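Local coordinates for heme-binding protein A / AI-2 binding protein A (Helicobacter pylori SS1, PDB 6OFQ) that probably captures peptides such as STSA in the periplasm as the substrate-binding component of an ABC transporter, at residues S185-D193 against D202-G210. Numbering follows the deposited sequence.
Sequences SILSKDYAD and DELAKKPVG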
loop_
_atom_site.group_PDB
_atom_site.type_symbol
_atom_site.label_atom_id
_atom_site.label_comp_id
_atom_site.label_asym_id
_atom_site.label_seq_id
_atom_site.Cartn_x
_atom_site.Cartn_y
_atom_site.Cartn_z
ATOM N N SER A 185 1.728 -13.193 1.653
ATOM C CA SER A 185 2.388 -14.000 0.662
ATOM C C SER A 185 2.990 -15.311 1.196
ATOM O O SER A 185 3.402 -15.371 2.362
ATOM C CB SER A 185 3.520 -13.160 0.092
ATOM O OG SER A 185 3.104 -12.084 -0.711
ATOM N N ILE A 186 2.974 -16.307 0.330
ATOM C CA ILE A 186 3.487 -17.631 0.716
ATOM C C ILE A 186 4.975 -17.776 0.354
ATOM O O ILE A 186 5.291 -17.813 -0.831
ATOM C CB ILE A 186 2.646 -18.750 0.121
ATOM C CG1 ILE A 186 1.144 -18.603 0.468
ATOM C CG2 ILE A 186 3.142 -20.102 0.626
ATOM C CD1 ILE A 186 0.819 -18.332 1.920
ATOM N N LEU A 187 5.780 -17.813 1.417
ATOM C CA LEU A 187 7.220 -18.081 1.231
ATOM C C LEU A 187 7.459 -19.566 1.419
ATOM O O LEU A 187 6.561 -20.302 1.836
ATOM C CB LEU A 187 7.996 -17.319 2.290
ATOM C CG LEU A 187 8.256 -15.837 2.015
ATOM C CD1 LEU A 187 6.985 -15.004 1.881
ATOM C CD2 LEU A 187 9.175 -15.254 3.068
ATOM N N SER A 188 8.659 -20.006 1.021
ATOM C CA SER A 188 8.992 -21.429 1.120
ATOM C C SER A 188 9.672 -21.781 2.436
ATOM O O SER A 188 10.786 -21.327 2.748
ATOM C CB SER A 188 9.950 -21.804 -0.004
ATOM O OG SER A 188 10.577 -23.078 0.228
ATOM N N LYS A 189 9.039 -22.735 3.146
ATOM C CA LYS A 189 9.626 -23.297 4.359
ATOM C C LYS A 189 10.948 -24.064 4.089
ATOM O O LYS A 189 11.852 -23.904 4.909
ATOM C CB LYS A 189 8.589 -24.228 5.016
ATOM C CG LYS A 189 9.073 -24.822 6.336
ATOM C CD LYS A 189 9.492 -23.791 7.338
ATOM C CE LYS A 189 9.341 -24.171 8.811
ATOM N NZ LYS A 189 10.479 -24.905 9.391
ATOM N N ASP A 190 10.959 -24.809 2.984
ATOM C CA ASP A 190 12.208 -25.532 2.609
ATOM C C ASP A 190 13.364 -24.555 2.427
ATOM O O ASP A 190 14.481 -24.734 2.975
ATOM C CB ASP A 190 11.994 -26.458 1.414
ATOM C CG ASP A 190 11.060 -27.614 1.725
ATOM O OD1 ASP A 190 11.244 -28.286 2.755
ATOM O OD2 ASP A 190 9.999 -27.744 1.097
ATOM N N TYR A 191 13.109 -23.467 1.675
ATOM C CA TYR A 191 14.142 -22.451 1.473
ATOM C C TYR A 191 14.563 -21.780 2.786
ATOM O O TYR A 191 15.742 -21.590 3.122
ATOM C CB TYR A 191 13.698 -21.427 0.413
ATOM C CG TYR A 191 14.683 -20.295 0.157
ATOM C CD1 TYR A 191 15.976 -20.574 -0.257
ATOM C CD2 TYR A 191 14.317 -18.955 0.220
ATOM C CE1 TYR A 191 16.885 -19.599 -0.547
ATOM C CE2 TYR A 191 15.194 -17.954 -0.129
ATOM C CZ TYR A 191 16.483 -18.272 -0.508
ATOM O OH TYR A 191 17.389 -17.277 -0.829
ATOM N N ALA A 192 13.591 -21.399 3.619
ATOM C CA ALA A 192 13.864 -20.842 4.929
ATOM C C ALA A 192 14.703 -21.793 5.815
ATOM O O ALA A 192 15.615 -21.287 6.453
ATOM C CB ALA A 192 12.527 -20.545 5.642
ATOM N N ASP A 193 14.362 -23.079 5.772
ATOM C CA ASP A 193 15.119 -24.045 6.589
ATOM C C ASP A 193 16.568 -24.119 6.066
ATOM O O ASP A 193 17.506 -24.149 6.879
ATOM C CB ASP A 193 14.473 -25.414 6.519
ATOM C CG ASP A 193 13.202 -25.533 7.316
ATOM O OD1 ASP A 193 13.001 -24.657 8.198
ATOM O OD2 ASP A 193 12.600 -26.576 7.003
ATOM N N ASP A 202 18.874 -13.789 6.946
ATOM C CA ASP A 202 18.512 -12.519 6.341
ATOM C C ASP A 202 18.347 -12.562 4.838
ATOM O O ASP A 202 17.703 -11.663 4.254
ATOM C CB ASP A 202 19.509 -11.440 6.741
ATOM C CG ASP A 202 19.352 -11.016 8.189
ATOM O OD1 ASP A 202 18.238 -11.034 8.762
ATOM O OD2 ASP A 202 20.383 -10.542 8.738
ATOM N N GLU A 203 18.902 -13.561 4.181
ATOM C CA GLU A 203 18.757 -13.676 2.764
ATOM C C GLU A 203 17.323 -14.015 2.301
ATOM O O GLU A 203 16.968 -13.871 1.123
ATOM C CB GLU A 203 19.718 -14.672 2.128
ATOM C CG GLU A 203 21.163 -14.163 2.137
ATOM C CD GLU A 203 22.098 -14.991 1.271
ATOM O OE1 GLU A 203 23.291 -14.651 1.413
ATOM O OE2 GLU A 203 21.738 -15.953 0.553
ATOM N N LEU A 204 16.483 -14.458 3.244
ATOM C CA LEU A 204 15.066 -14.724 2.910
ATOM C C LEU A 204 14.408 -13.440 2.399
ATOM O O LEU A 204 13.473 -13.538 1.588
ATOM C CB LEU A 204 14.334 -15.250 4.144
ATOM C CG LEU A 204 12.897 -15.820 3.911
ATOM C CD1 LEU A 204 12.940 -17.015 2.971
ATOM C CD2 LEU A 204 12.276 -16.110 5.282
ATOM N N ALA A 205 14.913 -12.324 2.892
ATOM C CA ALA A 205 14.358 -10.998 2.502
ATOM C C ALA A 205 15.199 -10.272 1.470
ATOM O O ALA A 205 14.908 -9.104 1.139
ATOM C CB ALA A 205 14.266 -10.142 3.718
ATOM N N LYS A 206 16.167 -10.978 0.872
ATOM C CA LYS A 206 17.062 -10.413 -0.154
ATOM C C LYS A 206 17.101 -11.184 -1.460
ATOM O O LYS A 206 17.194 -10.573 -2.551
ATOM C CB LYS A 206 18.508 -10.352 0.360
ATOM C CG LYS A 206 18.630 -9.382 1.524
ATOM C CD LYS A 206 20.062 -9.263 2.048
ATOM C CE LYS A 206 20.160 -8.079 3.006
ATOM N NZ LYS A 206 20.112 -8.486 4.442
ATOM N N LYS A 207 16.946 -12.496 -1.337
ATOM C CA LYS A 207 17.063 -13.392 -2.484
ATOM C C LYS A 207 15.823 -14.290 -2.429
ATOM O O LYS A 207 15.839 -15.358 -1.818
ATOM C CB LYS A 207 18.394 -14.170 -2.401
ATOM C CG LYS A 207 19.603 -13.277 -2.658
ATOM C CD LYS A 207 20.888 -14.054 -2.414
ATOM C CE LYS A 207 22.042 -13.068 -2.555
ATOM N NZ LYS A 207 23.383 -13.573 -2.114
ATOM N N PRO A 208 14.683 -13.821 -2.956
ATOM C CA PRO A 208 13.418 -14.421 -2.615
ATOM C C PRO A 208 13.086 -15.632 -3.440
ATOM O O PRO A 208 13.513 -15.766 -4.566
ATOM C CB PRO A 208 12.446 -13.265 -2.881
ATOM C CG PRO A 208 13.058 -12.517 -4.059
ATOM C CD PRO A 208 14.529 -12.545 -3.697
ATOM N N VAL A 209 12.225 -16.506 -2.892
ATOM C CA VAL A 209 11.656 -17.647 -3.545
ATOM C C VAL A 209 10.135 -17.686 -3.416
ATOM O O VAL A 209 9.659 -17.714 -2.298
ATOM C CB VAL A 209 12.307 -18.939 -2.984
ATOM C CG1 VAL A 209 11.664 -20.174 -3.588
ATOM C CG2 VAL A 209 13.810 -18.954 -3.292
ATOM N N GLY A 210 9.442 -17.645 -4.536
ATOM C CA GLY A 210 7.960 -17.616 -4.530
ATOM C C GLY A 210 7.413 -18.603 -5.523
ATOM O O GLY A 210 8.142 -19.419 -6.104
HETATM O O HOH W 1 10.655 -18.053 0.175
HETATM O O HOH W 2 20.279 -17.248 -0.877
#
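Y191 reaches across to the loop 202-210 and illustrates how one tyrosine can unite an apolar contact with a polar one. Its CG stands anti to the backbone N (chi1 178°), which carries the ring out from the first turn of helix 189-197 and over V209. There CG2 of V209 makes a CH-pi contact, 3.6 Å from the ring centroid and only 15° off the normal. L204 CD1 comes in obliquely at Y191 CD2, 3.6 Å away, the two side chains lying alongside one another but pointing opposite ways. At the far end of the ring, the Y191 hydroxyl donates to K207 O over 2.7 Å, within the carbonyl plane and on a lone pair, with a C=O...O angle of 145°. The phenol is thus held at its hydroxyl as well as on a face, and a water donates to the same Y191 OH from 2.9 Å. In this type II periplasmic binding protein the chain leaves helix 189-197, passes through a short 3-10 segment that includes L204, and folds back against the start of the helix before entering strand 214-220. S188 is the N-cap there; its OG accepts from Y191 N at 2.9 Å, tying down the very residue that carries the ring. Beside it, a water accepts from S188 N and donates to V209 O, bridging the two backbones. L187 CD2 meets L204 CG at 3.9 Å, while the W108 ring also meets that of Y191.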